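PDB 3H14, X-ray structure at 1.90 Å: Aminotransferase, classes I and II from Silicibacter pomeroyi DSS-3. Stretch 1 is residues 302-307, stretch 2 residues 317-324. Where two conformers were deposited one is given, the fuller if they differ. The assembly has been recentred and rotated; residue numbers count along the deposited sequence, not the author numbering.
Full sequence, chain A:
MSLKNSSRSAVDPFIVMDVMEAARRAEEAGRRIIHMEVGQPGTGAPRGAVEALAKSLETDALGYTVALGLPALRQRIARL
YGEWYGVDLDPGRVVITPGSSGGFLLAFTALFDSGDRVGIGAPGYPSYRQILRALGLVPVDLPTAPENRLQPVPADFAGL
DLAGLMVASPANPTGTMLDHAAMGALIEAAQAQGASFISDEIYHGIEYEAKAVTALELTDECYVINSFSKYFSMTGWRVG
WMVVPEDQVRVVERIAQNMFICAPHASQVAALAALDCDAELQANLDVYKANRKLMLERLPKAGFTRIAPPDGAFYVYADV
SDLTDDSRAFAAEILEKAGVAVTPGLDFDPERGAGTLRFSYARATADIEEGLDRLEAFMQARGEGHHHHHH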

# COMPACT_ATOMS: atom_id res chain seq x y z
N ALA A 302 19.22 -14.34 11.08
CA ALA A 302 19.42 -14.99 9.77
C ALA A 302 20.39 -14.24 8.85
O ALA A 302 20.72 -14.72 7.76
CB ALA A 302 18.08 -15.20 9.07
N GLY A 303 20.82 -13.04 9.24
CA GLY A 303 21.68 -12.24 8.37
C GLY A 303 21.07 -10.96 7.80
O GLY A 303 21.76 -10.20 7.12
N PHE A 304 19.79 -10.70 8.12
CA PHE A 304 19.08 -9.51 7.64
C PHE A 304 19.10 -8.43 8.73
O PHE A 304 18.14 -8.25 9.48
CB PHE A 304 17.66 -9.89 7.17
CG PHE A 304 17.66 -10.95 6.12
CD1 PHE A 304 17.92 -10.65 4.81
CD2 PHE A 304 17.45 -12.29 6.46
CE1 PHE A 304 17.97 -11.62 3.84
CE2 PHE A 304 17.50 -13.28 5.48
CZ PHE A 304 17.78 -12.95 4.18
N THR A 305 20.24 -7.73 8.83
CA THR A 305 20.53 -6.86 9.96
C THR A 305 20.27 -5.38 9.71
O THR A 305 20.26 -4.60 10.68
CB THR A 305 22.03 -7.01 10.38
OG1 THR A 305 22.86 -6.81 9.23
CG2 THR A 305 22.29 -8.41 10.90
N ARG A 306 20.03 -5.03 8.45
CA ARG A 306 19.75 -3.66 8.02
C ARG A 306 18.32 -3.58 7.44
O ARG A 306 18.13 -3.91 6.29
CB ARG A 306 20.78 -3.28 6.96
CG ARG A 306 22.22 -3.36 7.52
CD ARG A 306 23.33 -3.32 6.47
NE ARG A 306 24.60 -3.09 7.17
CZ ARG A 306 25.35 -4.03 7.75
NH1 ARG A 306 25.03 -5.31 7.70
NH2 ARG A 306 26.47 -3.68 8.38
N ILE A 307 17.36 -3.14 8.24
CA ILE A 307 15.96 -3.03 7.81
C ILE A 307 15.42 -1.65 8.11
O ILE A 307 15.82 -0.97 9.08
CB ILE A 307 15.06 -4.12 8.43
CG1 ILE A 307 14.86 -3.92 9.93
CG2 ILE A 307 15.63 -5.51 8.15
CD1 ILE A 307 13.68 -4.68 10.49
N TYR A 317 11.52 -4.18 4.83
CA TYR A 317 12.31 -3.81 3.70
C TYR A 317 13.77 -3.82 4.14
O TYR A 317 14.15 -3.07 5.07
CB TYR A 317 11.95 -2.39 3.28
CG TYR A 317 12.53 -1.97 1.99
CD1 TYR A 317 12.17 -2.63 0.83
CD2 TYR A 317 13.39 -0.88 1.88
CE1 TYR A 317 12.67 -2.26 -0.35
CE2 TYR A 317 13.89 -0.48 0.68
CZ TYR A 317 13.52 -1.18 -0.44
OH TYR A 317 13.98 -0.83 -1.68
N ALA A 318 14.54 -4.68 3.49
CA ALA A 318 15.91 -5.04 3.94
C ALA A 318 16.89 -4.63 2.90
O ALA A 318 16.69 -4.88 1.72
CB ALA A 318 16.04 -6.58 4.18
N ASP A 319 18.01 -4.08 3.36
CA ASP A 319 19.15 -3.82 2.52
C ASP A 319 20.00 -5.10 2.53
O ASP A 319 20.49 -5.50 3.56
CB ASP A 319 19.93 -2.62 3.09
CG ASP A 319 21.15 -2.24 2.26
OD1 ASP A 319 21.62 -3.08 1.48
OD2 ASP A 319 21.64 -1.08 2.43
N VAL A 320 20.14 -5.75 1.38
CA VAL A 320 20.78 -7.05 1.30
C VAL A 320 22.06 -6.96 0.45
O VAL A 320 22.56 -7.96 -0.05
CB VAL A 320 19.80 -8.14 0.78
CG1 VAL A 320 18.62 -8.30 1.74
CG2 VAL A 320 19.32 -7.87 -0.64
N SER A 321 22.60 -5.75 0.33
CA SER A 321 23.77 -5.55 -0.51
C SER A 321 25.03 -6.29 0.02
O SER A 321 25.94 -6.49 -0.73
CB SER A 321 24.06 -4.06 -0.71
OG SER A 321 24.30 -3.39 0.51
N ASP A 322 25.05 -6.67 1.28
CA ASP A 322 26.14 -7.50 1.83
C ASP A 322 26.02 -8.97 1.39
O ASP A 322 27.01 -9.72 1.42
CB ASP A 322 26.22 -7.34 3.35
CG ASP A 322 24.95 -7.72 4.07
OD1 ASP A 322 23.82 -7.40 3.60
OD2 ASP A 322 25.10 -8.31 5.15
N LEU A 323 24.83 -9.37 0.94
CA LEU A 323 24.51 -10.76 0.64
C LEU A 323 24.45 -11.06 -0.84
O LEU A 323 24.60 -12.19 -1.25
CB LEU A 323 23.14 -11.09 1.24
CG LEU A 323 22.93 -10.84 2.71
CD1 LEU A 323 21.52 -11.26 3.06
CD2 LEU A 323 23.96 -11.60 3.57
N THR A 324 24.20 -10.04 -1.65
CA THR A 324 24.00 -10.25 -3.07
C THR A 324 24.22 -8.94 -3.84
O THR A 324 24.14 -7.83 -3.27
CB THR A 324 22.53 -10.70 -3.36
OG1 THR A 324 22.38 -10.97 -4.76
CG2 THR A 324 21.52 -9.58 -2.94
O HOH W 1 21.75 -8.12 5.17
O HOH W 2 19.56 -6.81 5.84

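Why does the contact begin with a glycine? G303 is the first residue after the helix to leave helical phi/psi, and it does so with a positive phi of 111° in a Schellman motif. At these backbone angles a CB would be jammed against the carbonyl oxygen of A302, which by itself calls for glycine. The G303 carbonyl does not bond directly to stretch 2. Water 1 bridges the gap instead, lying 2.9 Å from G303 O and 2.7 Å from D322 OD1.

What does F304 find across the gap? Its CB points sideways, but the ring comes nearer and meets two aliphatic side chains. V320 CG1 lies at the ring edge, 3.9 Å from F304 CD1, while L323 CD1 approaches obliquely to 3.7 Å from F304 CE1. L323 is held in a turn in which L323 N bonds to V320 O at 2.8 Å, so the residues that meet the ring are also joined through their backbones.

How is R306 tied to the other chain segment? Its backbone gives the one direct hydrogen bond across the stretches: D319 N donates to R306 O at 2.9 Å with a nearly straight angle of 164°. The same oxygen receives a CA-H...O contact from A318 CA at 3.4 Å. Water 2 adds a second link, accepting from R306 N at 3.2 Å and lying 2.8 Å from D319 O. The side chain contributes charge, although its salt bridge is long, with R306 NH1 3.9 Å from D322 OD2.

Does the pairing continue at I307? It closes to a single beta bridge with A318, the CA atoms 4.4 Å apart. I307 CA makes a CA-H...O contact with Y317 O at 3.3 Å, and I307 CG2 packs 4.1 Å from A318 CB, adding a small apolar contact beside the bridged backbones.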